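Local coordinates for homoserine O-acetyltransferase (Pseudomonas veronii, PDB 5EFZ), which hydrolyses ethyl acetate to ethanol and acetate, an esterase step in the breakdown of short-chain methyl ketones, and works as a homodimer, at residues Y16-E19 with E20-G23; T71-A74 with M75-I78; V95-Q98 with I99-L103; S104-A107 with S108-G111; F249-G252 with F253-Y257. All coordinates share one frame; numbering follows the deposited sequence.

Interaction 1: Y16-E19 with E20-G23. With EDO (1,2-ethanediol), chain G.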
loop_
_atom_site.group_PDB
_atom_site.type_symbol
_atom_site.label_atom_id
_atom_site.label_comp_id
_atom_site.label_asym_id
_atom_site.label_seq_id
_atom_site.Cartn_x
_atom_site.Cartn_y
_atom_site.Cartn_z
ATOM N N TYR A 16 20.349 10.599 -19.014
ATOM C CA TYR A 16 19.347 11.199 -18.148
ATOM C C TYR A 16 20.006 12.149 -17.141
ATOM O O TYR A 16 19.474 13.228 -16.816
ATOM C CB TYR A 16 18.539 10.113 -17.401
ATOM C CG TYR A 16 17.553 10.700 -16.392
ATOM C CD1 TYR A 16 16.409 11.365 -16.833
ATOM C CD2 TYR A 16 17.761 10.594 -15.010
ATOM C CE1 TYR A 16 15.501 11.920 -15.932
ATOM C CE2 TYR A 16 16.843 11.140 -14.101
ATOM C CZ TYR A 16 15.705 11.791 -14.585
ATOM O OH TYR A 16 14.787 12.344 -13.716
ATOM N N TYR A 17 21.170 11.747 -16.633
ATOM C CA TYR A 17 21.770 12.456 -15.492
ATOM C C TYR A 17 22.751 13.541 -15.943
ATOM O O TYR A 17 23.942 13.463 -15.659
ATOM C CB TYR A 17 22.481 11.464 -14.577
ATOM C CG TYR A 17 21.552 10.433 -13.955
ATOM C CD1 TYR A 17 20.768 10.776 -12.868
ATOM C CD2 TYR A 17 21.453 9.122 -14.473
ATOM C CE1 TYR A 17 19.906 9.833 -12.263
ATOM C CE2 TYR A 17 20.592 8.179 -13.882
ATOM C CZ TYR A 17 19.825 8.551 -12.795
ATOM O OH TYR A 17 18.974 7.660 -12.191
ATOM N N THR A 18 22.228 14.548 -16.629
ATOM C CA THR A 18 23.047 15.575 -17.246
ATOM C C THR A 18 22.666 16.953 -16.763
ATOM O O THR A 18 21.609 17.140 -16.161
ATOM C CB THR A 18 22.896 15.562 -18.759
ATOM O OG1 THR A 18 21.541 15.924 -19.086
ATOM C CG2 THR A 18 23.236 14.171 -19.314
ATOM N N GLU A 19 23.529 17.920 -17.067
ATOM C CA GLU A 19 23.258 19.322 -16.783
ATOM C C GLU A 19 22.082 19.830 -17.606
ATOM O O GLU A 19 21.318 20.696 -17.165
ATOM C CB GLU A 19 24.500 20.165 -17.064
ATOM C CG GLU A 19 25.330 20.383 -15.831
ATOM C CD GLU A 19 25.133 21.772 -15.273
ATOM O OE1 GLU A 19 24.007 22.293 -15.406
ATOM O OE2 GLU A 19 26.089 22.345 -14.707
ATOM N N GLU A 20 21.930 19.270 -18.801
ATOM C CA GLU A 20 20.848 19.662 -19.692
ATOM C C GLU A 20 19.497 19.360 -19.063
ATOM O O GLU A 20 18.542 20.131 -19.200
ATOM C CB GLU A 20 20.984 18.935 -21.039
ATOM C CG GLU A 20 19.926 19.288 -22.096
ATOM C CD GLU A 20 20.010 20.721 -22.626
ATOM O OE1 GLU A 20 21.020 21.415 -22.374
ATOM O OE2 GLU A 20 19.065 21.153 -23.324
ATOM N N ASN A 21 19.422 18.237 -18.358
ATOM C CA ASN A 21 18.180 17.834 -17.709
ATOM C C ASN A 21 17.996 18.360 -16.295
ATOM O O ASN A 21 16.868 18.604 -15.885
ATOM C CB ASN A 21 18.067 16.311 -17.656
ATOM C CG ASN A 21 17.783 15.703 -18.997
ATOM O OD1 ASN A 21 17.272 16.372 -19.896
ATOM N ND2 ASN A 21 18.122 14.418 -19.150
ATOM N N HIS A 22 19.080 18.516 -15.536
ATOM C CA HIS A 22 18.932 18.797 -14.103
ATOM C C HIS A 22 19.639 20.033 -13.605
ATOM O O HIS A 22 19.590 20.336 -12.414
ATOM C CB HIS A 22 19.429 17.613 -13.283
ATOM C CG HIS A 22 18.757 16.334 -13.633
ATOM N ND1 HIS A 22 17.534 15.971 -13.106
ATOM C CD2 HIS A 22 19.121 15.329 -14.465
ATOM C CE1 HIS A 22 17.176 14.802 -13.604
ATOM N NE2 HIS A 22 18.123 14.386 -14.426
ATOM N N GLY A 23 20.310 20.732 -14.515
ATOM C CA GLY A 23 21.133 21.845 -14.132
ATOM C C GLY A 23 20.355 23.143 -14.168
ATOM O O GLY A 23 19.169 23.162 -14.505
HETATM C C1 EDO G . 26.653 13.224 -14.222
HETATM O O1 EDO G . 26.394 14.632 -14.359
HETATM C C2 EDO G . 27.877 13.006 -13.341
HETATM O O2 EDO G . 27.810 13.890 -12.209
#
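The imidazole of His22 comes edge-first over one face of the Tyr16 phenol ring, a T-shaped pair with centroids 4.7 Å apart and planes at 80°. Its CE1 and NE2 do the touching: NE2 lies above the ring nearer the rim, and CE1 is 3.4 Å from Tyr16 OH. At the rim of that phenol, in its plane, sits CE1 of Tyr17, whose own ring takes Tyr16 CD2 over its centre. The imidazole has Tyr16 O and Thr18 O at its edge; NE2 gives Tyr16 O a weak, bent bond of 3.0 Å, while ND1 is paired with Thr71 OG1. A second donor grips Tyr16 O far more directly: Asn21 ND2, at 2.9 Å and 170°, with the oxygen in its amide plane. All this happens at the start of the short helix 19-22, where Thr18 is the N-cap. Its OG1, turned between backbone N and carbonyl carbon (chi1 65°), accepts from Asn21 N at 3.2 Å. With an alanine in place of Tyr16 the phenol is gone, which would probably open a gap along the CE1/NE2 edge of His22 and leave the imidazole held mainly through Thr71. Thr18 O receives His22 N, and Glu19 O receives Gly23 N at 2.8 Å. A 1,2-ethanediol, probably from the crystallisation liquor, bonds weakly to Tyr17 O through O1 and also to Leu103 O.

Interaction 2: T71-A74 with M75-I78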
loop_
_atom_site.group_PDB
_atom_site.type_symbol
_atom_site.label_atom_id
_atom_site.label_comp_id
_atom_site.label_asym_id
_atom_site.label_seq_id
_atom_site.Cartn_x
_atom_site.Cartn_y
_atom_site.Cartn_z
ATOM N N THR A 71 16.406 14.809 -7.881
ATOM C CA THR A 71 17.584 15.637 -8.023
ATOM C C THR A 71 17.264 17.041 -7.551
ATOM O O THR A 71 16.120 17.363 -7.192
ATOM C CB THR A 71 18.095 15.728 -9.480
ATOM O OG1 THR A 71 17.135 16.467 -10.258
ATOM C CG2 THR A 71 18.342 14.306 -10.110
ATOM N N SER A 72 18.287 17.877 -7.544
ATOM C CA SER A 72 18.105 19.264 -7.131
ATOM C C SER A 72 17.085 19.991 -8.029
ATOM O O SER A 72 16.438 20.941 -7.586
ATOM C CB SER A 72 19.460 20.007 -7.144
ATOM O OG SER A 72 20.217 19.686 -8.311
ATOM N N LYS A 73 16.956 19.555 -9.284
ATOM C CA LYS A 73 16.057 20.206 -10.228
ATOM C C LYS A 73 14.625 20.193 -9.710
ATOM O O LYS A 73 13.914 21.207 -9.799
ATOM C CB LYS A 73 16.087 19.531 -11.600
ATOM C CG LYS A 73 15.507 20.410 -12.693
ATOM C CD LYS A 73 16.299 21.712 -12.665
ATOM C CE LYS A 73 15.874 22.707 -13.715
ATOM N NZ LYS A 73 16.747 23.916 -13.629
ATOM N N ALA A 74 14.211 19.047 -9.173
ATOM C CA ALA A 74 12.865 18.925 -8.614
ATOM C C ALA A 74 12.629 19.882 -7.445
ATOM O O ALA A 74 11.562 20.477 -7.372
ATOM C CB ALA A 74 12.583 17.494 -8.159
ATOM N N MET A 75 13.588 20.002 -6.522
ATOM C CA MET A 75 13.389 20.875 -5.372
ATOM C C MET A 75 13.256 22.311 -5.850
ATOM O O MET A 75 12.456 23.100 -5.319
ATOM C CB MET A 75 14.537 20.757 -4.362
ATOM C CG MET A 75 14.825 19.315 -3.926
ATOM S SD MET A 75 13.281 18.522 -3.360
ATOM C CE MET A 75 12.924 19.505 -1.905
ATOM N N GLU A 76 14.044 22.649 -6.861
ATOM C CA GLU A 76 13.997 23.985 -7.420
ATOM C C GLU A 76 12.653 24.301 -8.075
ATOM O O GLU A 76 12.050 25.338 -7.800
ATOM C CB GLU A 76 15.112 24.164 -8.448
ATOM C CG GLU A 76 15.072 25.504 -9.112
ATOM C CD GLU A 76 15.991 25.587 -10.303
ATOM O OE1 GLU A 76 16.551 24.544 -10.707
ATOM O OE2 GLU A 76 16.154 26.701 -10.830
ATOM N N GLN A 77 12.210 23.417 -8.965
ATOM C CA GLN A 77 10.990 23.626 -9.714
ATOM C C GLN A 77 9.736 23.695 -8.827
ATOM O O GLN A 77 8.824 24.454 -9.119
ATOM C CB GLN A 77 10.817 22.507 -10.756
ATOM C CG GLN A 77 11.789 22.640 -11.921
ATOM C CD GLN A 77 11.657 21.516 -12.926
ATOM O OE1 GLN A 77 11.291 20.384 -12.576
ATOM N NE2 GLN A 77 11.956 21.816 -14.183
ATOM N N ILE A 78 9.694 22.890 -7.775
ATOM C CA ILE A 78 8.452 22.762 -6.996
ATOM C C ILE A 78 8.392 23.774 -5.847
ATOM O O ILE A 78 7.320 24.308 -5.537
ATOM C CB ILE A 78 8.306 21.323 -6.459
ATOM C CG1 ILE A 78 8.273 20.336 -7.635
ATOM C CG2 ILE A 78 7.039 21.166 -5.582
ATOM C CD1 ILE A 78 8.571 18.914 -7.224
#
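Lys73 and Glu76, one helical turn apart, form the charged pair of this contact: NZ meets OE1 at 3.0 Å in a salt bridge. The ammonium comes from above the carboxylate plane, 36° out of it. With chi1 at -163° the lysine CG lies opposite the backbone N, and a bend at chi2 turns the otherwise extended chain toward Glu76, bringing CD as well as NZ up to the glutamate oxygen. NZ has a further partner in Gly23 O, so the ammonium ties the helix to the chain's N-terminal region.

Backbone bonds supply the regular i to i+4 ladder. Glu76 N reaches Ser72 O, Gln77 N reaches Lys73 O at 2.9 Å and Ile78 N reaches Ala74 O at 3.1 Å. At the start of the ladder Thr71 is the N-cap, its OG1, the partner of His22, accepting from Lys73 N at 3.2 Å.

This is helix 72-79, the crossover of the beta-alpha-beta unit between strands 61-65 and 92-96 of the alpha/beta hydrolase fold. Its inner side presses on the sheet through Ser72 and Met75, both against Val95; the side chain of Met75 comes within about 9 Å of that of Ser151, the inferred nucleophile.

Aliphatic and van der Waals contacts are thinner. The aliphatic part of Lys73 crosses Gln77, CG lying 4.0 Å from the amide carbon CD. Ala74 CB is only loosely near the end of Ile78, 4.4 Å from CD1, while that same isoleucine CD1 is 3.4 Å from Ala74 O.

Interaction 3: V95-Q98 with I99-L103. With EDO (1,2-ethanediol), chain G.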
loop_
_atom_site.group_PDB
_atom_site.type_symbol
_atom_site.label_atom_id
_atom_site.label_comp_id
_atom_site.label_asym_id
_atom_site.label_seq_id
_atom_site.Cartn_x
_atom_site.Cartn_y
_atom_site.Cartn_z
ATOM N N VAL A 95 20.971 23.440 -2.538
ATOM C CA VAL A 95 20.310 22.163 -2.757
ATOM C C VAL A 95 21.384 21.122 -3.100
ATOM O O VAL A 95 22.101 21.273 -4.093
ATOM C CB VAL A 95 19.288 22.244 -3.887
ATOM C CG1 VAL A 95 18.482 20.911 -3.948
ATOM C CG2 VAL A 95 18.374 23.478 -3.668
ATOM N N VAL A 96 21.515 20.103 -2.258
ATOM C CA VAL A 96 22.626 19.168 -2.394
ATOM C C VAL A 96 22.095 17.799 -2.769
ATOM O O VAL A 96 21.283 17.211 -2.045
ATOM C CB VAL A 96 23.455 19.093 -1.108
ATOM C CG1 VAL A 96 24.669 18.118 -1.285
ATOM C CG2 VAL A 96 23.909 20.526 -0.667
ATOM N N ASN A 97 22.569 17.300 -3.899
ATOM C CA ASN A 97 22.147 15.986 -4.401
ATOM C C ASN A 97 22.723 14.823 -3.593
ATOM O O ASN A 97 23.928 14.790 -3.287
ATOM C CB ASN A 97 22.554 15.853 -5.870
ATOM C CG ASN A 97 21.714 16.746 -6.780
ATOM O OD1 ASN A 97 20.633 16.339 -7.219
ATOM N ND2 ASN A 97 22.227 17.955 -7.094
ATOM N N GLN A 98 21.861 13.880 -3.248
ATOM C CA GLN A 98 22.275 12.664 -2.555
ATOM C C GLN A 98 23.420 11.974 -3.242
ATOM O O GLN A 98 23.421 11.838 -4.474
ATOM C CB GLN A 98 21.115 11.671 -2.492
ATOM C CG GLN A 98 20.167 11.857 -1.324
ATOM C CD GLN A 98 19.232 10.635 -1.266
ATOM O OE1 GLN A 98 19.687 9.489 -1.362
ATOM N NE2 GLN A 98 17.934 10.883 -1.181
ATOM N N ILE A 99 24.370 11.494 -2.451
ATOM C CA ILE A 99 25.320 10.499 -2.938
ATOM C C ILE A 99 24.532 9.331 -3.481
ATOM O O ILE A 99 23.686 8.762 -2.774
ATOM C CB ILE A 99 26.260 10.029 -1.807
ATOM C CG1 ILE A 99 27.054 11.244 -1.271
ATOM C CG2 ILE A 99 27.228 8.933 -2.316
ATOM C CD1 ILE A 99 27.814 10.948 0.024
ATOM N N GLY A 100 24.801 8.934 -4.723
ATOM C CA GLY A 100 24.081 7.804 -5.283
ATOM C C GLY A 100 22.956 8.196 -6.223
ATOM O O GLY A 100 22.360 7.318 -6.860
ATOM N N ASN A 101 22.653 9.490 -6.339
ATOM C CA ASN A 101 21.478 9.882 -7.123
ATOM C C ASN A 101 21.753 10.121 -8.606
ATOM O O ASN A 101 20.845 10.551 -9.335
ATOM C CB ASN A 101 20.818 11.151 -6.511
ATOM C CG ASN A 101 21.361 12.469 -7.090
ATOM O OD1 ASN A 101 22.563 12.622 -7.374
ATOM N ND2 ASN A 101 20.469 13.448 -7.219
ATOM N N GLY A 102 22.988 9.851 -9.042
ATOM C CA GLY A 102 23.378 10.007 -10.445
ATOM C C GLY A 102 24.035 11.330 -10.808
ATOM O O GLY A 102 24.699 11.434 -11.855
ATOM N N LEU A 103 23.850 12.354 -9.967
ATOM C CA LEU A 103 24.515 13.650 -10.179
ATOM C C LEU A 103 25.740 13.773 -9.282
ATOM O O LEU A 103 26.854 14.018 -9.760
ATOM C CB LEU A 103 23.545 14.813 -9.931
ATOM C CG LEU A 103 22.352 14.881 -10.908
ATOM C CD1 LEU A 103 21.576 16.153 -10.670
ATOM C CD2 LEU A 103 22.808 14.764 -12.365
HETATM C C1 EDO G . 26.653 13.224 -14.222
HETATM O O1 EDO G . 26.394 14.632 -14.359
HETATM C C2 EDO G . 27.877 13.006 -13.341
HETATM O O2 EDO G . 27.810 13.890 -12.209
#
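Asn97 and Asn101 are brought together by two different first torsions: CG of Asn97 is anti to the carbonyl carbon (chi1 -71°), whereas Asn101 has an unusual chi1 of 91° that folds its amide back toward the preceding residues. Asn101 ND2 then donates to Asn97 OD1 at 2.9 Å, with the two amides inclined by 39° and the oxygen somewhat out of the donor's plane. The other end of the Asn101 amide closes an Asx turn, OD1 accepting from Leu103 N at 2.9 Å from above the carbonyl plane. Leu103 packs its CD1 beside Asn97 OD1, 3.6 Å away.

The backbone here makes a type II beta turn, Gln98 to Asn101, in which Asn101 N bonds to Gln98 O at 3.1 Å. Gly100 takes the position whose angles would jam a CB against the preceding carbonyl oxygen. The turn follows strand 92-96 of the hydrolase sheet. Gln98 bonds through NE2 to Thr66 O and through OE1 to Lys272 NZ; its side chain is about 8 Å from that of Ser151, the inferred nucleophile.

Every polar end of the two asparagines is used: Asn97 ND2 goes to Ala47 O, its OD1 also takes Ser72 N, and Asn101 ND2 has Gly70 O. Such buried amides, bonded at both ends, are probably held against flipping, which would be expected to steady the loop.

Interaction 4: S104-A107 with S108-G111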
loop_
_atom_site.group_PDB
_atom_site.type_symbol
_atom_site.label_atom_id
_atom_site.label_comp_id
_atom_site.label_asym_id
_atom_site.label_seq_id
_atom_site.Cartn_x
_atom_site.Cartn_y
_atom_site.Cartn_z
ATOM N N SER A 104 25.545 13.601 -7.980
ATOM C CA SER A 104 26.673 13.427 -7.074
ATOM C C SER A 104 27.331 12.059 -7.376
ATOM O O SER A 104 26.794 11.271 -8.149
ATOM C CB SER A 104 26.212 13.493 -5.611
ATOM O OG SER A 104 25.726 14.800 -5.297
ATOM N N SER A 105 28.473 11.781 -6.744
ATOM C CA SER A 105 29.163 10.497 -6.922
ATOM C C SER A 105 28.201 9.350 -6.730
ATOM O O SER A 105 27.523 9.290 -5.722
ATOM C CB SER A 105 30.321 10.365 -5.933
ATOM O OG SER A 105 31.366 11.238 -6.297
ATOM N N SER A 106 28.157 8.438 -7.700
ATOM C CA SER A 106 27.164 7.387 -7.741
ATOM C C SER A 106 27.692 6.164 -8.508
ATOM O O SER A 106 28.732 6.233 -9.166
ATOM C CB SER A 106 25.874 7.882 -8.425
ATOM O OG SER A 106 25.375 9.078 -7.829
ATOM N N ALA A 107 26.970 5.061 -8.415
ATOM C CA ALA A 107 27.311 3.849 -9.185
ATOM C C ALA A 107 27.466 4.184 -10.671
ATOM O O ALA A 107 28.317 3.622 -11.370
ATOM C CB ALA A 107 26.200 2.754 -8.991
ATOM N N SER A 108 26.646 5.117 -11.152
ATOM C CA SER A 108 26.588 5.354 -12.593
ATOM C C SER A 108 27.692 6.258 -13.122
ATOM O O SER A 108 27.833 6.394 -14.329
ATOM C CB SER A 108 25.238 5.955 -12.985
ATOM O OG SER A 108 25.056 7.236 -12.383
ATOM N N ASN A 109 28.491 6.858 -12.249
ATOM C CA ASN A 109 29.493 7.806 -12.724
ATOM C C ASN A 109 30.830 7.727 -11.978
ATOM O O ASN A 109 31.662 8.628 -12.110
ATOM C CB ASN A 109 28.926 9.239 -12.642
ATOM C CG ASN A 109 28.567 9.654 -11.216
ATOM O OD1 ASN A 109 29.171 9.172 -10.257
ATOM N ND2 ASN A 109 27.588 10.582 -11.071
ATOM N N THR A 110 31.048 6.659 -11.206
ATOM C CA THR A 110 32.291 6.530 -10.454
ATOM C C THR A 110 33.125 5.357 -11.002
ATOM O O THR A 110 32.562 4.351 -11.450
ATOM C CB THR A 110 32.022 6.339 -8.945
ATOM O OG1 THR A 110 31.191 7.420 -8.463
ATOM C CG2 THR A 110 33.331 6.334 -8.158
ATOM N N GLY A 111 34.448 5.497 -11.000
ATOM C CA GLY A 111 35.289 4.441 -11.554
ATOM C C GLY A 111 35.924 3.597 -10.471
ATOM O O GLY A 111 35.485 3.631 -9.325
HETATM O O HOH W 1 32.379 9.888 -8.583
HETATM O O HOH W 2 30.652 4.035 -13.439
#
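Asn109 folds back over Ser104 to Ser106, and its side chain can be followed outward. CB leaves the backbone with CG set between backbone N and carbonyl carbon (chi1 61°), which swings the amide over the preceding residues. CG passes 3.7 Å from Ser106 N. The branches then divide: OD1 accepts from Ser106 N at 2.8 Å, and ND2 donates to Ser104 O at 3.1 Å, almost straight at 171° and with the acceptor in the amide plane. The amide thus spans two backbone groups, one an acceptor and one a donor. Ser104 O is gripped twice, since Ser106 OG also donates to it at 2.6 Å, arriving over the face opposite to that of the asparagine.

This turn lies in the loop between strand 92-96 and helix 124-139 of the alpha/beta hydrolase fold, against helix 263-274, where Ala107 touches Asn264 and Asn265 and Ser108 OG bonds to Asn265. Ser104 OG bonds to Asn97 O and to Ala47 N of strand 45-51, and Ser105 OG to Leu45 N of the same strand.

Ser106 O is the second shared acceptor. Thr110 OG1 donates to it at 2.8 Å and Asn109 N at 3.2 Å, again from opposite faces of the carbonyl. A water donates to Thr110 OG1 and is 2.8 Å from Ser105 OG, bridging the two hydroxyls. Another water donates to both Ala107 O and Thr110 O, linking the two backbone carbonyls across the bend.

Interaction 5: F249-G252 with F253-Y257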
loop_
_atom_site.group_PDB
_atom_site.type_symbol
_atom_site.label_atom_id
_atom_site.label_comp_id
_atom_site.label_asym_id
_atom_site.label_seq_id
_atom_site.Cartn_x
_atom_site.Cartn_y
_atom_site.Cartn_z
ATOM N N PHE A 249 -2.591 7.309 -16.462
ATOM C CA PHE A 249 -1.774 7.857 -15.378
ATOM C C PHE A 249 -0.556 6.982 -15.074
ATOM O O PHE A 249 0.580 7.469 -14.927
ATOM C CB PHE A 249 -2.626 8.028 -14.132
ATOM C CG PHE A 249 -1.900 8.674 -12.988
ATOM C CD1 PHE A 249 -1.592 10.027 -13.017
ATOM C CD2 PHE A 249 -1.523 7.923 -11.892
ATOM C CE1 PHE A 249 -0.899 10.633 -11.950
ATOM C CE2 PHE A 249 -0.857 8.521 -10.822
ATOM C CZ PHE A 249 -0.536 9.865 -10.855
ATOM N N VAL A 250 -0.780 5.678 -14.961
ATOM C CA VAL A 250 0.324 4.759 -14.726
ATOM C C VAL A 250 1.335 4.833 -15.878
ATOM O O VAL A 250 2.537 4.960 -15.640
ATOM C CB VAL A 250 -0.192 3.307 -14.559
ATOM C CG1 VAL A 250 0.941 2.332 -14.550
ATOM C CG2 VAL A 250 -0.996 3.214 -13.263
ATOM N N ASP A 251 0.847 4.788 -17.125
ATOM C CA ASP A 251 1.753 4.799 -18.263
ATOM C C ASP A 251 2.394 6.173 -18.514
ATOM O O ASP A 251 3.599 6.259 -18.750
ATOM C CB ASP A 251 1.041 4.345 -19.541
ATOM C CG ASP A 251 0.617 2.894 -19.490
ATOM O OD1 ASP A 251 1.020 2.171 -18.546
ATOM O OD2 ASP A 251 -0.134 2.483 -20.400
ATOM N N GLY A 252 1.586 7.230 -18.471
ATOM C CA GLY A 252 2.025 8.543 -18.913
ATOM C C GLY A 252 2.712 9.391 -17.868
ATOM O O GLY A 252 3.456 10.298 -18.206
ATOM N N PHE A 253 2.453 9.113 -16.599
ATOM C CA PHE A 253 3.086 9.831 -15.501
ATOM C C PHE A 253 4.128 8.925 -14.801
ATOM O O PHE A 253 5.331 9.239 -14.745
ATOM C CB PHE A 253 2.006 10.312 -14.500
ATOM C CG PHE A 253 2.511 11.247 -13.416
ATOM C CD1 PHE A 253 3.297 10.784 -12.381
ATOM C CD2 PHE A 253 2.138 12.582 -13.411
ATOM C CE1 PHE A 253 3.750 11.639 -11.376
ATOM C CE2 PHE A 253 2.572 13.454 -12.412
ATOM C CZ PHE A 253 3.380 12.981 -11.385
ATOM N N MET A 254 3.675 7.803 -14.263
ATOM C CA MET A 254 4.509 7.034 -13.325
ATOM C C MET A 254 5.571 6.194 -14.044
ATOM O O MET A 254 6.726 6.249 -13.681
ATOM C CB MET A 254 3.626 6.115 -12.457
ATOM C CG MET A 254 2.577 6.884 -11.575
ATOM S SD MET A 254 3.422 7.852 -10.312
ATOM C CE MET A 254 4.250 6.596 -9.363
ATOM N N LYS A 255 5.170 5.391 -15.033
ATOM C CA LYS A 255 6.175 4.631 -15.770
ATOM C C LYS A 255 7.185 5.565 -16.449
ATOM O O LYS A 255 8.382 5.312 -16.460
ATOM C CB LYS A 255 5.518 3.728 -16.812
ATOM C CG LYS A 255 4.767 2.545 -16.191
ATOM C CD LYS A 255 4.200 1.591 -17.245
ATOM C CE LYS A 255 3.474 0.424 -16.578
ATOM N NZ LYS A 255 2.903 -0.468 -17.615
ATOM N N ARG A 256 6.676 6.651 -17.014
ATOM C CA ARG A 256 7.531 7.599 -17.730
ATOM C C ARG A 256 8.556 8.243 -16.789
ATOM O O ARG A 256 9.699 8.485 -17.190
ATOM C CB ARG A 256 6.661 8.663 -18.415
ATOM C CG ARG A 256 7.425 9.721 -19.189
ATOM C CD ARG A 256 6.482 10.650 -19.989
ATOM N NE ARG A 256 5.808 9.908 -21.058
ATOM C CZ ARG A 256 4.559 10.119 -21.475
ATOM N NH1 ARG A 256 3.816 11.090 -20.949
ATOM N NH2 ARG A 256 4.056 9.371 -22.448
ATOM N N TYR A 257 8.164 8.482 -15.542
ATOM C CA TYR A 257 9.053 9.100 -14.543
ATOM C C TYR A 257 10.277 8.208 -14.286
ATOM O O TYR A 257 11.415 8.684 -14.278
ATOM C CB TYR A 257 8.292 9.366 -13.221
ATOM C CG TYR A 257 9.201 9.874 -12.102
ATOM C CD1 TYR A 257 9.628 9.032 -11.104
ATOM C CD2 TYR A 257 9.632 11.197 -12.083
ATOM C CE1 TYR A 257 10.507 9.481 -10.104
ATOM C CE2 TYR A 257 10.498 11.658 -11.086
ATOM C CZ TYR A 257 10.912 10.788 -10.106
ATOM O OH TYR A 257 11.758 11.225 -9.110
#
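A pi-type widening in helix 246-258 shapes this contact: Val250 O takes Lys255 N, five residues on, at 2.7 Å and 173°, and Phe249 O is shared by Phe253 N and Met254 N. On one side of the helix Phe249 and Phe253 point the same way, both with CG anti to the backbone N (chi1 -176° and -171°). Their rings are nearly parallel but slid apart, centroids 5.1 Å from each other, so overlap is slight; Phe249 CE1 sits over one face of the Phe253 ring, 3.8 Å from CG. The first torsion of Met254 puts its CG 3.9 Å from Phe249 CE2, and the bends at chi2 and chi3 carry SD on to an oblique Met-aromatic contact with that ring.

The helix is one of several between strands 170-174 and 296-300 of the alpha/beta hydrolase fold: Phe249 meets Trp228 and Phe243 edge-to-face, Met254 packs on helix 213-227 and on Leu335, and its side chain lies about 9 Å from that of His334, an inferred active-site residue. Beyond it, Tyr257 OH bonds to Ser69.

Asp251 and Lys255 run side by side, NZ and OD1 forming a long, weak salt bridge of 3.4 Å; NZ also has a long, weak ion pair with Glu217 OE1. Lys255 CE touches Val250 CG1 at 3.8 Å. A methionine in place of Lys255 would probably leave the Asp251 carboxylate without its positive mate. The guanidinium of Arg256 lays one face over Gly252 CA.

How the interactions relate
Along the chain the five contacts come in order, 1 to 5, none nested in another. Interactions 1, 2 and 3 sit with centres 12 Å apart and touch pairwise: Gly23 O meets Lys73 NZ, Ser72 N meets Asn97 OD1, and Tyr17 packs on Asn101 and Gly102. Helix 72-79 and the loop after strand 92-96 thus meet the N-terminal region, and interactions 1 and 3 share a 1,2-ethanediol. Interaction 4 continues the loop of interaction 3, centres 10 Å apart, joined by Asn97 O with Ser104 OG. Interaction 5, on helix 246-258, is separate, its centre 19 to 26 Å from the others. The first four therefore tie the N-terminal region, helix 72-79 and the loop after strand 92-96 into one connected patch.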